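Local coordinates for protein methylocystis parvus OBBP MbnE (Methylocystis parvus OBBP, PDB 5ICQ) that probably binds the copper-chelating peptide methanobactin in the periplasm, as a solute-binding protein of its transport machinery, at residues T73-N81 and F213-P221; E146-L155 and M200-V210. All coordinates share one frame; numbering follows the deposited sequence.

Contact 1 of 2, residues T73-N81 and F213-P221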
loop_
_atom_site.group_PDB
_atom_site.type_symbol
_atom_site.label_atom_id
_atom_site.label_comp_id
_atom_site.label_asym_id
_atom_site.label_seq_id
_atom_site.Cartn_x
_atom_site.Cartn_y
_atom_site.Cartn_z
ATOM N N THR A 73 -11.652 -3.110 16.384
ATOM C CA THR A 73 -11.452 -2.655 17.751
ATOM C C THR A 73 -10.017 -2.164 17.902
ATOM O O THR A 73 -9.227 -2.195 16.958
ATOM C CB THR A 73 -11.768 -3.773 18.751
ATOM O OG1 THR A 73 -11.770 -3.242 20.082
ATOM C CG2 THR A 73 -10.733 -4.885 18.650
ATOM N N PHE A 74 -9.686 -1.705 19.107
ATOM C CA PHE A 74 -8.323 -1.297 19.415
ATOM C C PHE A 74 -8.104 -1.449 20.910
ATOM O O PHE A 74 -9.048 -1.390 21.704
ATOM C CB PHE A 74 -8.049 0.157 18.982
ATOM C CG PHE A 74 -8.703 1.183 19.863
ATOM C CD1 PHE A 74 -10.042 1.508 19.692
ATOM C CD2 PHE A 74 -7.986 1.820 20.867
ATOM C CE1 PHE A 74 -10.657 2.454 20.499
ATOM C CE2 PHE A 74 -8.597 2.765 21.683
ATOM C CZ PHE A 74 -9.932 3.086 21.494
ATOM N N ASP A 75 -6.835 -1.619 21.297
ATOM C CA ASP A 75 -6.503 -1.665 22.718
ATOM C C ASP A 75 -5.208 -0.932 23.054
ATOM O O ASP A 75 -4.671 -1.130 24.154
ATOM C CB ASP A 75 -6.399 -3.118 23.198
ATOM C CG ASP A 75 -5.401 -3.923 22.396
ATOM O OD1 ASP A 75 -4.694 -3.328 21.563
ATOM O OD2 ASP A 75 -5.313 -5.151 22.605
ATOM N N SER A 76 -4.693 -0.094 22.158
ATOM C CA SER A 76 -3.427 0.580 22.389
ATOM C C SER A 76 -3.416 1.903 21.642
ATOM O O SER A 76 -4.038 2.040 20.584
ATOM C CB SER A 76 -2.247 -0.273 21.921
ATOM O OG SER A 76 -1.012 0.371 22.195
ATOM N N LEU A 77 -2.701 2.877 22.205
ATOM C CA LEU A 77 -2.476 4.153 21.539
ATOM C C LEU A 77 -1.035 4.290 21.057
ATOM O O LEU A 77 -0.559 5.410 20.834
ATOM C CB LEU A 77 -2.856 5.308 22.467
ATOM C CG LEU A 77 -4.315 5.281 22.911
ATOM C CD1 LEU A 77 -4.657 6.467 23.809
ATOM C CD2 LEU A 77 -5.237 5.236 21.695
ATOM N N ASN A 78 -0.332 3.164 20.883
ATOM C CA ASN A 78 1.044 3.164 20.389
ATOM C C ASN A 78 1.063 2.512 19.016
ATOM O O ASN A 78 0.994 1.274 18.910
ATOM C CB ASN A 78 1.985 2.424 21.349
ATOM C CG ASN A 78 3.450 2.503 20.920
ATOM O OD1 ASN A 78 3.776 3.015 19.848
ATOM N ND2 ASN A 78 4.344 1.983 21.768
ATOM N N PRO A 79 1.150 3.290 17.935
ATOM C CA PRO A 79 1.172 2.702 16.593
ATOM C C PRO A 79 2.539 2.225 16.140
ATOM O O PRO A 79 2.658 1.758 15.006
ATOM C CB PRO A 79 0.686 3.862 15.704
ATOM C CG PRO A 79 1.109 5.095 16.437
ATOM C CD PRO A 79 1.056 4.763 17.911
ATOM N N PHE A 80 3.576 2.332 16.973
ATOM C CA PHE A 80 4.930 2.122 16.504
ATOM C C PHE A 80 5.594 0.874 17.062
ATOM O O PHE A 80 6.714 0.568 16.646
ATOM C CB PHE A 80 5.806 3.337 16.847
ATOM C CG PHE A 80 5.227 4.638 16.394
ATOM C CD1 PHE A 80 4.935 4.848 15.055
ATOM C CD2 PHE A 80 4.980 5.657 17.301
ATOM C CE1 PHE A 80 4.397 6.050 14.629
ATOM C CE2 PHE A 80 4.455 6.859 16.881
ATOM C CZ PHE A 80 4.154 7.059 15.556
ATOM N N ASN A 81 4.971 0.177 18.014
ATOM C CA ASN A 81 5.531 -1.077 18.508
ATOM C C ASN A 81 5.007 -2.236 17.664
ATOM O O ASN A 81 4.142 -2.068 16.800
ATOM C CB ASN A 81 5.227 -1.278 20.001
ATOM C CG ASN A 81 3.728 -1.369 20.320
ATOM O OD1 ASN A 81 2.872 -1.419 19.433
ATOM N ND2 ASN A 81 3.412 -1.401 21.617
ATOM N N PHE A 213 7.181 0.697 26.226
ATOM C CA PHE A 213 6.969 0.857 24.787
ATOM C C PHE A 213 6.387 -0.400 24.149
ATOM O O PHE A 213 5.548 -0.315 23.243
ATOM C CB PHE A 213 8.289 1.241 24.110
ATOM C CG PHE A 213 8.151 1.560 22.644
ATOM C CD1 PHE A 213 7.697 2.802 22.234
ATOM C CD2 PHE A 213 8.495 0.623 21.679
ATOM C CE1 PHE A 213 7.576 3.105 20.880
ATOM C CE2 PHE A 213 8.384 0.917 20.330
ATOM C CZ PHE A 213 7.924 2.157 19.932
ATOM N N SER A 214 6.805 -1.577 24.609
ATOM C CA SER A 214 6.348 -2.817 23.994
ATOM C C SER A 214 4.993 -3.292 24.509
ATOM O O SER A 214 4.485 -4.305 24.015
ATOM C CB SER A 214 7.388 -3.916 24.220
ATOM O OG SER A 214 7.716 -3.994 25.600
ATOM N N ASP A 215 4.403 -2.608 25.484
ATOM C CA ASP A 215 3.107 -2.983 26.031
ATOM C C ASP A 215 1.996 -2.298 25.236
ATOM O O ASP A 215 2.220 -1.306 24.535
ATOM C CB ASP A 215 3.031 -2.590 27.518
ATOM C CG ASP A 215 1.842 -3.221 28.262
ATOM O OD1 ASP A 215 1.282 -4.239 27.798
ATOM O OD2 ASP A 215 1.474 -2.691 29.337
ATOM N N ALA A 216 0.791 -2.855 25.335
ATOM C CA ALA A 216 -0.407 -2.160 24.872
ATOM C C ALA A 216 -0.801 -1.132 25.927
ATOM O O ALA A 216 -1.044 -1.487 27.085
ATOM C CB ALA A 216 -1.541 -3.154 24.624
ATOM N N THR A 217 -0.838 0.141 25.545
ATOM C CA THR A 217 -1.008 1.236 26.489
ATOM C C THR A 217 -2.192 2.099 26.081
ATOM O O THR A 217 -2.347 2.430 24.906
ATOM C CB THR A 217 0.259 2.102 26.549
ATOM O OG1 THR A 217 0.600 2.534 25.225
ATOM C CG2 THR A 217 1.429 1.300 27.113
ATOM N N LEU A 218 -3.017 2.477 27.056
ATOM C CA LEU A 218 -4.107 3.409 26.820
ATOM C C LEU A 218 -3.863 4.771 27.448
ATOM O O LEU A 218 -4.739 5.637 27.368
ATOM C CB LEU A 218 -5.430 2.829 27.340
ATOM C CG LEU A 218 -5.824 1.513 26.671
ATOM C CD1 LEU A 218 -6.914 0.811 27.463
ATOM C CD2 LEU A 218 -6.255 1.756 25.223
ATOM N N ALA A 219 -2.711 4.981 28.084
ATOM C CA ALA A 219 -2.371 6.316 28.556
ATOM C C ALA A 219 -2.315 7.269 27.370
ATOM O O ALA A 219 -1.892 6.895 26.276
ATOM C CB ALA A 219 -1.034 6.304 29.295
ATOM N N LYS A 220 -2.780 8.486 27.580
ATOM C CA LYS A 220 -2.789 9.459 26.498
ATOM C C LYS A 220 -1.358 9.823 26.119
ATOM O O LYS A 220 -0.631 10.393 26.942
ATOM C CB LYS A 220 -3.585 10.681 26.916
ATOM C CG LYS A 220 -5.020 10.331 27.300
ATOM C CD LYS A 220 -5.751 11.540 27.863
ATOM C CE LYS A 220 -7.111 11.155 28.401
ATOM N NZ LYS A 220 -7.733 12.306 29.102
ATOM N N PRO A 221 -0.911 9.506 24.911
ATOM C CA PRO A 221 0.485 9.747 24.543
ATOM C C PRO A 221 0.743 11.202 24.190
ATOM O O PRO A 221 -0.125 11.912 23.678
ATOM C CB PRO A 221 0.669 8.856 23.312
ATOM C CG PRO A 221 -0.692 8.921 22.649
ATOM C CD PRO A 221 -1.690 8.946 23.791
HETATM O O HOH W 1 3.189 1.276 24.385
#

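Contact 2 of 2, residues E146-L155 and M200-V210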
loop_
_atom_site.group_PDB
_atom_site.type_symbol
_atom_site.label_atom_id
_atom_site.label_comp_id
_atom_site.label_asym_id
_atom_site.label_seq_id
_atom_site.Cartn_x
_atom_site.Cartn_y
_atom_site.Cartn_z
ATOM N N GLU A 146 18.123 15.899 20.780
ATOM C CA GLU A 146 18.066 14.819 21.762
ATOM C C GLU A 146 16.805 13.970 21.593
ATOM O O GLU A 146 16.859 12.745 21.746
ATOM C CB GLU A 146 18.153 15.410 23.176
ATOM C CG GLU A 146 18.111 14.400 24.326
ATOM C CD GLU A 146 18.102 15.063 25.715
ATOM O OE1 GLU A 146 17.517 16.162 25.864
ATOM O OE2 GLU A 146 18.682 14.479 26.661
ATOM N N ASP A 147 15.660 14.595 21.270
ATOM C CA ASP A 147 14.437 13.819 21.042
ATOM C C ASP A 147 14.531 12.981 19.775
ATOM O O ASP A 147 14.022 11.856 19.734
ATOM C CB ASP A 147 13.210 14.733 20.956
ATOM C CG ASP A 147 12.958 15.486 22.241
ATOM O OD1 ASP A 147 12.652 14.819 23.250
ATOM O OD2 ASP A 147 13.066 16.736 22.238
ATOM N N VAL A 148 15.145 13.524 18.720
ATOM C CA VAL A 148 15.265 12.774 17.470
ATOM C C VAL A 148 16.170 11.563 17.656
ATOM O O VAL A 148 15.865 10.468 17.169
ATOM C CB VAL A 148 15.776 13.688 16.342
ATOM C CG1 VAL A 148 15.929 12.890 15.033
ATOM C CG2 VAL A 148 14.836 14.871 16.147
ATOM N N LEU A 149 17.302 11.740 18.352
ATOM C CA LEU A 149 18.213 10.616 18.577
ATOM C C LEU A 149 17.603 9.589 19.524
ATOM O O LEU A 149 17.811 8.381 19.357
ATOM C CB LEU A 149 19.547 11.122 19.128
ATOM C CG LEU A 149 20.396 11.960 18.165
ATOM C CD1 LEU A 149 21.701 12.385 18.831
ATOM C CD2 LEU A 149 20.677 11.192 16.880
ATOM N N PHE A 150 16.882 10.053 20.548
ATOM C CA PHE A 150 16.142 9.146 21.423
ATOM C C PHE A 150 15.151 8.305 20.627
ATOM O O PHE A 150 15.032 7.090 20.842
ATOM C CB PHE A 150 15.421 9.966 22.495
ATOM C CG PHE A 150 14.278 9.249 23.169
ATOM C CD1 PHE A 150 14.518 8.376 24.219
ATOM C CD2 PHE A 150 12.966 9.480 22.781
ATOM C CE1 PHE A 150 13.478 7.722 24.862
ATOM C CE2 PHE A 150 11.912 8.821 23.413
ATOM C CZ PHE A 150 12.175 7.942 24.468
ATOM N N SER A 151 14.428 8.941 19.698
ATOM C CA SER A 151 13.430 8.224 18.914
ATOM C C SER A 151 14.090 7.247 17.955
ATOM O O SER A 151 13.619 6.115 17.786
ATOM C CB SER A 151 12.559 9.221 18.148
ATOM O OG SER A 151 11.881 10.102 19.034
ATOM N N PHE A 152 15.166 7.685 17.298
ATOM C CA PHE A 152 15.918 6.807 16.409
ATOM C C PHE A 152 16.413 5.570 17.149
ATOM O O PHE A 152 16.221 4.441 16.686
ATOM C CB PHE A 152 17.090 7.579 15.802
ATOM C CG PHE A 152 18.035 6.723 15.004
ATOM C CD1 PHE A 152 17.715 6.340 13.709
ATOM C CD2 PHE A 152 19.247 6.315 15.543
ATOM C CE1 PHE A 152 18.589 5.552 12.966
ATOM C CE2 PHE A 152 20.126 5.525 14.801
ATOM C CZ PHE A 152 19.792 5.148 13.513
ATOM N N ASP A 153 17.053 5.766 18.305
ATOM C CA ASP A 153 17.565 4.630 19.075
ATOM C C ASP A 153 16.448 3.693 19.520
ATOM O O ASP A 153 16.595 2.465 19.456
ATOM C CB ASP A 153 18.336 5.121 20.295
ATOM C CG ASP A 153 19.639 5.785 19.928
ATOM O OD1 ASP A 153 20.221 5.414 18.884
ATOM O OD2 ASP A 153 20.087 6.663 20.696
ATOM N N LEU A 154 15.333 4.255 19.993
ATOM C CA LEU A 154 14.226 3.436 20.480
ATOM C C LEU A 154 13.607 2.625 19.352
ATOM O O LEU A 154 13.329 1.429 19.505
ATOM C CB LEU A 154 13.162 4.324 21.130
ATOM C CG LEU A 154 11.844 3.659 21.540
ATOM C CD1 LEU A 154 12.089 2.604 22.622
ATOM C CD2 LEU A 154 10.853 4.708 22.023
ATOM N N LEU A 155 13.373 3.267 18.210
ATOM C CA LEU A 155 12.702 2.586 17.111
ATOM C C LEU A 155 13.625 1.594 16.425
ATOM O O LEU A 155 13.162 0.561 15.918
ATOM C CB LEU A 155 12.174 3.621 16.118
ATOM C CG LEU A 155 11.057 4.466 16.728
ATOM C CD1 LEU A 155 10.771 5.716 15.885
ATOM C CD2 LEU A 155 9.795 3.631 16.909
ATOM N N MET A 200 10.483 9.327 10.110
ATOM C CA MET A 200 10.447 8.755 11.453
ATOM C C MET A 200 9.656 9.677 12.383
ATOM O O MET A 200 9.841 10.896 12.333
ATOM C CB MET A 200 11.873 8.591 11.993
ATOM C CG MET A 200 11.948 8.050 13.413
ATOM S SD MET A 200 13.556 8.348 14.179
ATOM C CE MET A 200 13.427 10.109 14.490
ATOM N N PRO A 201 8.765 9.144 13.228
ATOM C CA PRO A 201 8.075 10.008 14.200
ATOM C C PRO A 201 9.041 10.512 15.255
ATOM O O PRO A 201 9.957 9.798 15.669
ATOM C CB PRO A 201 7.023 9.078 14.815
ATOM C CG PRO A 201 7.655 7.708 14.700
ATOM C CD PRO A 201 8.339 7.734 13.360
ATOM N N VAL A 202 8.833 11.747 15.697
ATOM C CA VAL A 202 9.691 12.352 16.712
ATOM C C VAL A 202 8.954 12.293 18.043
ATOM O O VAL A 202 7.918 12.942 18.226
ATOM C CB VAL A 202 10.085 13.789 16.354
ATOM C CG1 VAL A 202 10.948 14.377 17.470
ATOM C CG2 VAL A 202 10.847 13.817 15.018
ATOM N N LEU A 203 9.486 11.509 18.975
ATOM C CA LEU A 203 8.859 11.174 20.246
ATOM C C LEU A 203 9.555 11.905 21.391
ATOM O O LEU A 203 10.760 12.176 21.312
ATOM C CB LEU A 203 8.918 9.665 20.499
ATOM C CG LEU A 203 8.357 8.826 19.343
ATOM C CD1 LEU A 203 8.576 7.353 19.600
ATOM C CD2 LEU A 203 6.881 9.120 19.124
ATOM N N PRO A 204 8.837 12.218 22.468
ATOM C CA PRO A 204 9.400 13.051 23.543
ATOM C C PRO A 204 10.215 12.247 24.558
ATOM O O PRO A 204 9.669 11.491 25.361
ATOM C CB PRO A 204 8.153 13.677 24.183
ATOM C CG PRO A 204 7.079 12.626 23.984
ATOM C CD PRO A 204 7.391 11.968 22.650
ATOM N N LYS A 205 11.531 12.466 24.549
ATOM C CA LYS A 205 12.383 11.806 25.539
ATOM C C LYS A 205 11.900 12.063 26.964
ATOM O O LYS A 205 11.906 11.153 27.800
ATOM C CB LYS A 205 13.832 12.263 25.393
ATOM C CG LYS A 205 14.752 11.530 26.379
ATOM C CD LYS A 205 16.221 11.838 26.147
ATOM C CE LYS A 205 17.103 10.910 26.975
ATOM N NZ LYS A 205 18.539 11.286 26.827
ATOM N N HIS A 206 11.464 13.293 27.261
ATOM C CA HIS A 206 11.068 13.641 28.623
ATOM C C HIS A 206 9.744 13.015 29.055
ATOM O O HIS A 206 9.390 13.114 30.239
ATOM C CB HIS A 206 10.979 15.163 28.761
ATOM C CG HIS A 206 9.774 15.755 28.096
ATOM N ND1 HIS A 206 9.696 15.955 26.733
ATOM C CD2 HIS A 206 8.597 16.189 28.608
ATOM C CE1 HIS A 206 8.519 16.480 26.433
ATOM N NE2 HIS A 206 7.835 16.640 27.554
ATOM N N ALA A 207 9.000 12.373 28.145
ATOM C CA ALA A 207 7.649 11.944 28.480
ATOM C C ALA A 207 7.290 10.539 28.001
ATOM O O ALA A 207 6.114 10.162 28.085
ATOM C CB ALA A 207 6.630 12.935 27.917
ATOM N N LEU A 208 8.236 9.758 27.490
ATOM C CA LEU A 208 7.948 8.410 27.002
ATOM C C LEU A 208 8.729 7.422 27.853
ATOM O O LEU A 208 9.957 7.512 27.938
ATOM C CB LEU A 208 8.316 8.254 25.521
ATOM C CG LEU A 208 7.914 6.958 24.800
ATOM C CD1 LEU A 208 7.863 7.169 23.295
ATOM C CD2 LEU A 208 8.866 5.806 25.105
ATOM N N ASP A 209 8.014 6.481 28.470
ATOM C CA ASP A 209 8.623 5.420 29.271
ATOM C C ASP A 209 9.091 4.314 28.330
ATOM O O ASP A 209 8.266 3.606 27.748
ATOM C CB ASP A 209 7.603 4.896 30.280
ATOM C CG ASP A 209 8.184 3.861 31.241
ATOM O OD1 ASP A 209 9.217 3.236 30.925
ATOM O OD2 ASP A 209 7.582 3.667 32.320
ATOM N N VAL A 210 10.409 4.153 28.174
ATOM C CA VAL A 210 10.873 3.217 27.155
ATOM C C VAL A 210 10.548 1.778 27.543
ATOM O O VAL A 210 10.352 0.926 26.668
ATOM C CB VAL A 210 12.376 3.404 26.868
ATOM C CG1 VAL A 210 12.693 4.873 26.624
ATOM C CG2 VAL A 210 13.216 2.857 27.988
HETATM O O HOH W 2 12.111 15.716 25.438
#

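Contact 1 of 2, residues T73-N81 and F213-P221
Ser-76 and Ala-216 bring the two irregular chains to 4.8 Å between their CA atoms, and one residue further on Leu-77 N donates to Thr-217 O at 2.8 Å, nearly in line with the carbonyl (C=O...N 174°). A weak bond from Thr-217 N to Ser-76 OG returns across the gap. That hydroxyl also accepts from Asn-78 N, two residues on, which makes an ST turn; Asn-78 OD1 then takes Phe-80 N in an Asx turn. Two successive turns that share Asn-78 thus give shape to a chain that has just left strand 65-71, an outermost strand of a mixed four-stranded sheet in this family 5 solute-binding protein. Segment 213-221 leads toward strand 227-233, the other outermost strand of that sheet.

The Asn-78 amide crosses the Phe-213 ring at about a right angle, carried there by a first torsion that sets CG opposite the backbone N (chi1 -175°). Its ND2 stands 3.4 Å above one face, displaced toward the rim, and the amide and ring planes are 67° apart. The same ND2 donates to a water that also lies close to Asp-215 O and Thr-217 OG1. Asn-81 ND2 gives the cross-segment bond to Phe-213 O, 2.9 Å long and in the carbonyl plane. The ring's CZ rests 3.9 Å from Phe-80 CB, while Asn-81 CB approaches CE2 obliquely. An alanine in place of Phe-213 would be likely to leave the Asn-78 amide without the ring face beneath it and open a gap beside Phe-80 CB.

At the other end, Leu-77 CD1 makes an apolar contact with Pro-221 CD at 3.9 Å. Leu-218 CD2 is a methyl lying against the Asp-75 carbonyl oxygen, 3.5 Å from Asp-75 O, with the Phe-74 ring a more distant, oblique apolar neighbour. Asp-75 OD1 itself is bound by Thr-86 N.

Contact 2 of 2, residues E146-L155 and M200-V210
Lys-205 crosses the Phe-150 ring at a slant where, in this family 5 solute-binding protein, the loop that follows helix 193-198 packs against helix 145-158 through a CH-pi contact, a salt bridge and two bonds from backbone N-H groups. The CH-pi contact comes from Lys-205 CA, which stands over one face of the Phe-150 ring, 3.7 Å from its centroid and 15° off the normal. Outward from there, CB sits 3.5 Å from Asp-147 OD1 and also touches Phe-150 CG. CG follows the ring to CD1, at 3.8 Å, and CD passes on to Glu-146 CG. CE approaches Glu-146 OE2, and NZ closes the salt bridge to OE2 at 3.2 Å, meeting it on the anti side and tilted out of the carboxylate plane. CG set opposite the backbone N (chi1 -177°) and an extended chain beyond it carry the amine there.

The ring's edge is occupied as well: Val-210 CG1 lies 3.4 Å from CE1, and Leu-208 CD2 stands by CZ. Leu-208 CD2 also meets Leu-154 CD2 tip to tip. On the helix flank next to Ser-151, Met-200 bends at chi3 (74°) and brings CE to Val-148 CG1, while its CG touches Leu-155 CD1.

Asp-147 divides its carboxylate: OD2 accepts from Thr-144 N, and OD1 takes Lys-205 N at 2.9 Å. Ser-151 OG accepts from Leu-203 N at 2.8 Å and donates to Asp-147 O, which it reaches from the face opposite Ser-151 N.

From the N terminus, the chain leaves strand 65-71, runs through residues 73-81, and returns to close contact 1 only at 213-221, with 131 residues between. Within that span, helix 145-158 supplies the first half of contact 2, and the chain comes back to it at 200-210 after 44 intervening residues, so the shorter closure lies wholly within the longer one. Their centres are about 15 Å apart, yet the two share an apolar seam: Phe-80 CZ is 3.6 Å from Pro-201 CB, and Phe-213 CD1 is 3.7 Å from Leu-154 CD2. Together they join the loops beside the four-stranded mixed sheet to helix 145-158.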